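Local coordinates for protein NADH dehydrogenase (Methanothermobacter marburgensis, PDB 4R81) that binds flavin mononucleotide in a flavodoxin-like dimer and probably catalyses the oxidation of NADH with quinones as electron acceptors, at residues A[130-135]-A[169-174]; A[56-61]-A[107-112]. All blocks are in the same frame, centred on the assembly; numbering follows the deposited sequence. Where two conformers were deposited one is given.

Contact 1: A[130-135]-A[169-174]. With FMN (flavin mononucleotide), chain E.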
loop_
_atom_site.group_PDB
_atom_site.type_symbol
_atom_site.label_atom_id
_atom_site.label_comp_id
_atom_site.label_asym_id
_atom_site.label_seq_id
_atom_site.Cartn_x
_atom_site.Cartn_y
_atom_site.Cartn_z
ATOM N N ALA A 130 -7.150 -6.434 16.804
ATOM C CA ALA A 130 -6.758 -5.254 16.056
ATOM C C ALA A 130 -8.003 -4.599 15.480
ATOM O O ALA A 130 -8.887 -5.283 14.952
ATOM C CB ALA A 130 -5.790 -5.612 14.947
ATOM N N VAL A 131 -8.064 -3.275 15.593
ATOM C CA VAL A 131 -9.158 -2.481 15.051
ATOM C C VAL A 131 -8.623 -1.552 13.960
ATOM O O VAL A 131 -7.660 -0.810 14.176
ATOM C CB VAL A 131 -9.802 -1.616 16.149
ATOM C CG1 VAL A 131 -10.949 -0.794 15.578
ATOM C CG2 VAL A 131 -10.286 -2.486 17.302
ATOM N N VAL A 132 -9.240 -1.585 12.782
ATOM C CA VAL A 132 -8.848 -0.689 11.702
ATOM C C VAL A 132 -9.952 0.335 11.489
ATOM O O VAL A 132 -11.103 -0.025 11.251
ATOM C CB VAL A 132 -8.610 -1.460 10.385
ATOM C CG1 VAL A 132 -8.286 -0.490 9.244
ATOM C CG2 VAL A 132 -7.489 -2.463 10.566
ATOM N N LEU A 133 -9.598 1.608 11.586
ATOM C CA LEU A 133 -10.543 2.696 11.350
ATOM C C LEU A 133 -10.051 3.463 10.132
ATOM O O LEU A 133 -9.108 4.265 10.208
ATOM C CB LEU A 133 -10.658 3.615 12.573
ATOM C CG LEU A 133 -11.088 2.990 13.904
ATOM C CD1 LEU A 133 -11.185 4.035 15.017
ATOM C CD2 LEU A 133 -12.412 2.254 13.763
ATOM N N CYS A 134 -10.677 3.183 8.994
ATOM C CA CYS A 134 -10.233 3.721 7.719
ATOM C C CYS A 134 -11.237 4.730 7.177
ATOM O O CYS A 134 -12.391 4.395 6.892
ATOM C CB CYS A 134 -10.056 2.570 6.728
ATOM S SG CYS A 134 -9.652 3.075 5.067
ATOM N N SER A 135 -10.806 5.975 7.043
ATOM C CA SER A 135 -11.670 7.025 6.509
ATOM C C SER A 135 -11.565 7.038 4.991
ATOM O O SER A 135 -10.473 6.971 4.445
ATOM C CB SER A 135 -11.263 8.384 7.078
ATOM O OG SER A 135 -11.960 9.432 6.430
ATOM N N VAL A 169 -9.921 -9.533 14.528
ATOM C CA VAL A 169 -9.818 -8.274 13.790
ATOM C C VAL A 169 -11.178 -7.683 13.411
ATOM O O VAL A 169 -12.139 -8.412 13.128
ATOM C CB VAL A 169 -8.966 -8.417 12.499
ATOM C CG1 VAL A 169 -7.542 -8.840 12.825
ATOM C CG2 VAL A 169 -9.614 -9.399 11.533
ATOM N N THR A 170 -11.235 -6.353 13.395
ATOM C CA THR A 170 -12.414 -5.601 12.983
ATOM C C THR A 170 -11.969 -4.447 12.090
ATOM O O THR A 170 -10.957 -3.814 12.365
ATOM C CB THR A 170 -13.145 -4.982 14.194
ATOM O OG1 THR A 170 -13.513 -6.010 15.123
ATOM C CG2 THR A 170 -14.395 -4.248 13.743
ATOM N N MET A 171 -12.712 -4.176 11.022
ATOM C CA MET A 171 -12.450 -2.991 10.206
ATOM C C MET A 171 -13.719 -2.160 10.064
ATOM O O MET A 171 -14.798 -2.695 9.800
ATOM C CB MET A 171 -11.894 -3.366 8.824
ATOM C CG MET A 171 -11.470 -2.165 7.962
ATOM S SD MET A 171 -10.715 -2.630 6.381
ATOM C CE MET A 171 -10.119 -1.054 5.771
ATOM N N GLU A 172 -13.587 -0.856 10.266
ATOM C CA GLU A 172 -14.693 0.070 10.058
ATOM C C GLU A 172 -14.321 0.987 8.909
ATOM O O GLU A 172 -13.344 1.735 8.999
ATOM C CB GLU A 172 -14.929 0.924 11.308
ATOM C CG GLU A 172 -15.096 0.137 12.597
ATOM C CD GLU A 172 -16.526 -0.243 12.878
ATOM O OE1 GLU A 172 -17.390 -0.036 11.999
ATOM O OE2 GLU A 172 -16.786 -0.752 13.988
ATOM N N ILE A 173 -15.083 0.923 7.823
ATOM C CA ILE A 173 -14.880 1.862 6.733
ATOM C C ILE A 173 -15.733 3.093 7.004
ATOM O O ILE A 173 -16.957 3.055 6.896
ATOM C CB ILE A 173 -15.214 1.253 5.363
ATOM C CG1 ILE A 173 -14.255 0.097 5.065
ATOM C CG2 ILE A 173 -15.123 2.320 4.281
ATOM C CD1 ILE A 173 -14.577 -0.655 3.783
ATOM N N LEU A 174 -15.069 4.179 7.385
ATOM C CA LEU A 174 -15.754 5.427 7.688
ATOM C C LEU A 174 -15.834 6.255 6.408
ATOM O O LEU A 174 -14.983 7.106 6.143
ATOM C CB LEU A 174 -15.039 6.174 8.822
ATOM C CG LEU A 174 -14.816 5.338 10.096
ATOM C CD1 LEU A 174 -13.974 6.075 11.156
ATOM C CD2 LEU A 174 -16.149 4.872 10.695
HETATM N N1 FMN E . -11.076 7.892 -1.102
HETATM C C2 FMN E . -11.528 6.654 -1.516
HETATM O O2 FMN E . -12.669 6.302 -1.245
HETATM N N3 FMN E . -10.704 5.807 -2.229
HETATM C C4 FMN E . -9.415 6.190 -2.536
HETATM O O4 FMN E . -8.697 5.416 -3.162
HETATM C C4A FMN E . -8.946 7.437 -2.128
HETATM N N5 FMN E . -7.665 7.852 -2.435
HETATM C C5A FMN E . -7.213 9.084 -2.007
HETATM C C6 FMN E . -5.912 9.488 -2.306
HETATM C C7 FMN E . -5.447 10.732 -1.888
HETATM C C7M FMN E . -4.041 11.159 -2.193
HETATM C C8 FMN E . -6.286 11.579 -1.164
HETATM C C8M FMN E . -5.800 12.929 -0.710
HETATM C C9 FMN E . -7.587 11.172 -0.878
HETATM C C9A FMN E . -8.057 9.927 -1.291
HETATM N N10 FMN E . -9.348 9.517 -1.003
HETATM C C10 FMN E . -9.788 8.280 -1.410
HETATM C "C1'" FMN E . -10.268 10.384 -0.206
HETATM C "C2'" FMN E . -9.791 10.239 1.247
HETATM O "O2'" FMN E . -10.005 8.937 1.756
HETATM C "C3'" FMN E . -10.397 11.318 2.128
HETATM O "O3'" FMN E . -9.770 12.536 1.759
HETATM C "C4'" FMN E . -10.133 11.033 3.601
HETATM O "O4'" FMN E . -10.837 9.894 4.048
HETATM C "C5'" FMN E . -10.511 12.214 4.480
HETATM O "O5'" FMN E . -9.956 11.961 5.749
HETATM P P FMN E . -8.773 12.910 6.273
HETATM O O1P FMN E . -9.361 14.294 6.478
HETATM O O2P FMN E . -8.240 12.379 7.581
HETATM O O3P FMN E . -7.700 12.973 5.213
#

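Contact 2: A[56-61]-A[107-112]. With FMN (flavin mononucleotide), chain F.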
loop_
_atom_site.group_PDB
_atom_site.type_symbol
_atom_site.label_atom_id
_atom_site.label_comp_id
_atom_site.label_asym_id
_atom_site.label_seq_id
_atom_site.Cartn_x
_atom_site.Cartn_y
_atom_site.Cartn_z
ATOM N N TYR A 56 16.533 -5.216 3.898
ATOM C CA TYR A 56 16.090 -6.187 2.904
ATOM C C TYR A 56 16.937 -7.454 2.962
ATOM O O TYR A 56 16.404 -8.568 3.010
ATOM C CB TYR A 56 16.139 -5.582 1.499
ATOM C CG TYR A 56 15.996 -6.615 0.412
ATOM C CD1 TYR A 56 14.748 -7.112 0.059
ATOM C CD2 TYR A 56 17.114 -7.114 -0.248
ATOM C CE1 TYR A 56 14.617 -8.068 -0.929
ATOM C CE2 TYR A 56 16.992 -8.075 -1.234
ATOM C CZ TYR A 56 15.743 -8.545 -1.571
ATOM O OH TYR A 56 15.616 -9.501 -2.552
ATOM N N LEU A 57 18.256 -7.287 2.961
ATOM C CA LEU A 57 19.147 -8.438 3.020
ATOM C C LEU A 57 18.891 -9.268 4.261
ATOM O O LEU A 57 18.919 -10.499 4.203
ATOM C CB LEU A 57 20.609 -8.007 2.978
ATOM C CG LEU A 57 21.109 -7.540 1.617
ATOM C CD1 LEU A 57 22.576 -7.187 1.701
ATOM C CD2 LEU A 57 20.878 -8.621 0.577
ATOM N N ARG A 58 18.638 -8.587 5.374
ATOM C CA ARG A 58 18.375 -9.244 6.647
ATOM C C ARG A 58 17.097 -10.072 6.564
ATOM O O ARG A 58 17.058 -11.215 7.011
ATOM C CB ARG A 58 18.288 -8.198 7.771
ATOM C CG ARG A 58 18.206 -8.765 9.189
ATOM C CD ARG A 58 16.771 -8.844 9.691
ATOM N NE ARG A 58 16.668 -9.357 11.059
ATOM C CZ ARG A 58 15.591 -9.972 11.545
ATOM N NH1 ARG A 58 14.522 -10.158 10.774
ATOM N NH2 ARG A 58 15.584 -10.405 12.797
ATOM N N GLU A 59 16.050 -9.487 5.991
ATOM C CA GLU A 59 14.770 -10.174 5.851
ATOM C C GLU A 59 14.849 -11.389 4.924
ATOM O O GLU A 59 14.287 -12.446 5.227
ATOM C CB GLU A 59 13.699 -9.190 5.377
ATOM C CG GLU A 59 13.461 -8.060 6.369
ATOM C CD GLU A 59 13.088 -8.570 7.747
ATOM O OE1 GLU A 59 12.105 -9.342 7.849
ATOM O OE2 GLU A 59 13.781 -8.210 8.729
ATOM N N ILE A 60 15.543 -11.241 3.799
ATOM C CA ILE A 60 15.700 -12.340 2.842
ATOM C C ILE A 60 16.509 -13.495 3.426
ATOM O O ILE A 60 16.269 -14.663 3.100
ATOM C CB ILE A 60 16.339 -11.849 1.519
ATOM C CG1 ILE A 60 15.344 -10.973 0.761
ATOM C CG2 ILE A 60 16.779 -13.014 0.636
ATOM C CD1 ILE A 60 14.088 -11.713 0.308
ATOM N N SER A 61 17.450 -13.163 4.310
ATOM C CA SER A 61 18.315 -14.171 4.920
ATOM C C SER A 61 17.511 -15.143 5.780
ATOM O O SER A 61 17.892 -16.307 5.935
ATOM C CB SER A 61 19.406 -13.512 5.768
ATOM O OG SER A 61 18.911 -13.129 7.043
ATOM N N VAL A 107 8.417 -3.269 10.032
ATOM C CA VAL A 107 8.170 -3.699 11.403
ATOM C C VAL A 107 7.749 -5.162 11.467
ATOM O O VAL A 107 8.055 -5.854 12.430
ATOM C CB VAL A 107 7.172 -2.748 12.125
ATOM C CG1 VAL A 107 6.876 -3.219 13.562
ATOM C CG2 VAL A 107 7.728 -1.318 12.132
ATOM N N TRP A 108 7.090 -5.650 10.421
ATOM C CA TRP A 108 6.693 -7.054 10.390
ATOM C C TRP A 108 7.878 -7.912 9.929
ATOM O O TRP A 108 7.914 -8.390 8.791
ATOM C CB TRP A 108 5.501 -7.256 9.450
ATOM C CG TRP A 108 4.076 -7.065 10.006
ATOM C CD1 TRP A 108 2.928 -7.322 9.323
ATOM C CD2 TRP A 108 3.659 -6.605 11.320
ATOM N NE1 TRP A 108 1.830 -7.052 10.104
ATOM C CE2 TRP A 108 2.247 -6.614 11.331
ATOM C CE3 TRP A 108 4.334 -6.185 12.475
ATOM C CZ2 TRP A 108 1.497 -6.231 12.450
ATOM C CZ3 TRP A 108 3.585 -5.801 13.587
ATOM C CH2 TRP A 108 2.182 -5.826 13.564
ATOM N N THR A 109 8.844 -8.114 10.819
ATOM C CA THR A 109 10.129 -8.716 10.451
ATOM C C THR A 109 10.167 -10.227 10.598
ATOM O O THR A 109 9.406 -10.811 11.370
ATOM C CB THR A 109 11.280 -8.101 11.277
ATOM O OG1 THR A 109 10.972 -8.195 12.673
ATOM C CG2 THR A 109 11.446 -6.652 10.918
ATOM N N TYR A 110 11.061 -10.863 9.842
ATOM C CA TYR A 110 11.230 -12.301 9.943
ATOM C C TYR A 110 11.711 -12.646 11.348
ATOM O O TYR A 110 12.630 -12.008 11.880
ATOM C CB TYR A 110 12.216 -12.828 8.898
ATOM C CG TYR A 110 12.300 -14.332 8.929
ATOM C CD1 TYR A 110 13.182 -14.978 9.782
ATOM C CD2 TYR A 110 11.462 -15.111 8.139
ATOM C CE1 TYR A 110 13.241 -16.347 9.842
ATOM C CE2 TYR A 110 11.518 -16.481 8.187
ATOM C CZ TYR A 110 12.412 -17.096 9.039
ATOM O OH TYR A 110 12.475 -18.464 9.099
ATOM N N GLY A 111 11.082 -13.658 11.944
ATOM C CA GLY A 111 11.406 -14.068 13.298
ATOM C C GLY A 111 10.495 -13.429 14.329
ATOM O O GLY A 111 10.479 -13.845 15.488
ATOM N N TYR A 112 9.737 -12.422 13.902
ATOM C CA TYR A 112 8.810 -11.714 14.780
ATOM C C TYR A 112 7.364 -11.869 14.307
ATOM O O TYR A 112 6.531 -12.459 15.005
ATOM C CB TYR A 112 9.178 -10.231 14.842
ATOM C CG TYR A 112 8.242 -9.393 15.691
ATOM C CD1 TYR A 112 8.208 -9.538 17.071
ATOM C CD2 TYR A 112 7.399 -8.453 15.110
ATOM C CE1 TYR A 112 7.360 -8.766 17.851
ATOM C CE2 TYR A 112 6.549 -7.682 15.876
ATOM C CZ TYR A 112 6.532 -7.843 17.246
ATOM O OH TYR A 112 5.686 -7.079 18.017
HETATM N N1 FMN F . 5.502 -12.664 -1.017
HETATM C C2 FMN F . 4.144 -12.882 -1.160
HETATM O O2 FMN F . 3.723 -13.759 -1.910
HETATM N N3 FMN F . 3.246 -12.115 -0.461
HETATM C C4 FMN F . 3.676 -11.124 0.396
HETATM O O4 FMN F . 2.850 -10.449 1.005
HETATM C C4A FMN F . 5.035 -10.890 0.559
HETATM N N5 FMN F . 5.485 -9.899 1.412
HETATM C C5A FMN F . 6.843 -9.669 1.538
HETATM C C6 FMN F . 7.301 -8.667 2.388
HETATM C C7 FMN F . 8.666 -8.441 2.524
HETATM C C7M FMN F . 9.157 -7.356 3.423
HETATM C C8 FMN F . 9.579 -9.212 1.815
HETATM C C8M FMN F . 11.049 -8.968 1.964
HETATM C C9 FMN F . 9.115 -10.213 0.972
HETATM C C9A FMN F . 7.751 -10.448 0.825
HETATM N N10 FMN F . 7.288 -11.453 -0.009
HETATM C C10 FMN F . 5.939 -11.667 -0.160
HETATM C "C1'" FMN F . 8.230 -12.275 -0.835
HETATM C "C2'" FMN F . 8.629 -11.374 -2.016
HETATM O "O2'" FMN F . 7.554 -11.081 -2.897
HETATM C "C3'" FMN F . 9.777 -11.997 -2.780
HETATM O "O3'" FMN F . 10.900 -12.025 -1.921
HETATM C "C4'" FMN F . 10.110 -11.160 -3.999
HETATM O "O4'" FMN F . 9.146 -11.337 -5.012
HETATM C "C5'" FMN F . 11.477 -11.530 -4.542
HETATM O "O5'" FMN F . 11.869 -10.518 -5.437
HETATM P P FMN F . 13.275 -9.785 -5.193
HETATM O O1P FMN F . 14.402 -10.797 -5.307
HETATM O O2P FMN F . 13.393 -8.701 -6.239
HETATM O O3P FMN F . 13.292 -9.198 -3.804
HETATM O O HOH W 1 12.729 -10.230 13.830
#

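Contact 1: A[130-135]-A[169-174]
Val-132 and Met-171 sit side by side in register on one face of two neighbouring parallel strands, 130-135 and 169-174, the latter at the edge of the five-stranded sheet within this chain. Five backbone hydrogen bonds join them. Thr-170, Glu-172 and Leu-174 give their N-H to the carbonyls of Ala-130, Val-132 and Cys-134, while Val-132 and Cys-134 donate back to Thr-170 and Glu-172. The straightest is Glu-172 N to Val-132 O, 2.8 Å with 173° at the hydrogen; Leu-174 N to Cys-134 O is 2.7 Å, its donor tilted 26° from the carbonyl plane. CA-H...O contacts fill in between, such as Val-169 CA to Ala-130 O at 3.3 Å. Val-131 and Leu-133 turn their backbone groups to strand 84-90, which places 130-135 inside the sheet.

Apolar contacts lie on both faces. On one, the extended Met-171 chain lays CG against Val-132 CB at 3.8 Å and carries CE onward to Cys-134 CB at 3.7 Å, with Tyr-89 of strand 84-90 and Leu-157 of helix 148-162 packing on Met-171. On the other, Leu-133 and Glu-172 run side by side, Leu-133 CD2 touching Glu-172 CG at 3.6 Å. Glu-172 then bends at chi2 (-89°), and OE1 forms a salt bridge with Arg-191.

In the conformer given, one of two deposited, Ser-135 OG and FMN O4' share a hydrogen bond of 2.7 Å whose donor is not settled; Phe-18 and Met-177 also touch the serine. Backbone pairing and apolar packing run the length of the pair, and the Ser-135 hydroxyl adds a bond to the ribityl chain where 130-135 ends, as expected of a flavodoxin-like sheet that presents its cofactor at the C-terminal strand ends.

Contact 2: A[56-61]-A[107-112]
Glu-59 and Arg-58, consecutive on helix 53-61, grip the backbone of Tyr-110 in the loop that follows helix 98-107. This is the tight part. Glu-59 OE1 receives Tyr-110 N on its syn lone pair at 2.7 Å, and Arg-58 NH1 donates to Tyr-110 O at 2.9 Å, meeting a carbonyl lone pair with the oxygen near the guanidinium plane. The peptide groups on either side of Tyr-110 CA are therefore both engaged, one by a carboxylate and one by a guanidinium. The two charged groups are also tied to each other: Arg-58 NH1 forms a salt bridge with Glu-59 OE2 at 2.9 Å, reaching that oxygen from above the carboxylate plane. The methyl of Thr-109 also meets the carboxylate, CG2 lying 3.6 Å from Glu-59 OE2. Glu-59 is bent at chi2 (-56°), which folds CD back and helps bring the carboxylate to the loop.

Beyond the direct bonds the contact is bridged by water, which accepts from Arg-58 NH2 at 3.0 Å, donates to Tyr-110 O at 2.6 Å and also bonds Thr-109 OG1; NH2 has a further partner in Ser-66 O. The looser part is the partly exposed Tyr-110 side chain: it starts toward the helix, but with CG anti to the backbone N (chi1 -175°) its ring leads away, meeting Tyr-114 edge-to-face and touching Gln-62. Tyr-56, earlier on the same helix, instead hydrogen-bonds through OH to O3P of the FMN bound mainly by the second subunit, at 2.7 Å, while its ring meets His-12 of that subunit edge-to-face. The Arg-Glu pair probably balances its own charge in this largely buried spot, and its bonds to one loop residue join the phosphate-binding helix to the loop.

Contact 2 closes along the chain before contact 1 opens, and their centres lie 27 Å apart, with nearest atoms about 8 Å from each other and no touch. Each stands beside a different flavin. Strand 130-135 of contact 1 ends at the FMN held by its own subunit, through residues including Phe-18, Leu-91 and Trp-93. Helix segment 56-61 of contact 2 reaches instead for the phosphate of the FMN bound by His-12, Leu-91 and Trp-93 of the second subunit. The two contacts thus border the two different cofactor sites of the dimer: contact 1 belongs to the sheet core, while contact 2 joins helix 53-61, which contributes Tyr-56 and Ile-60 to the other FMN's pocket, to the loop after helix 98-107.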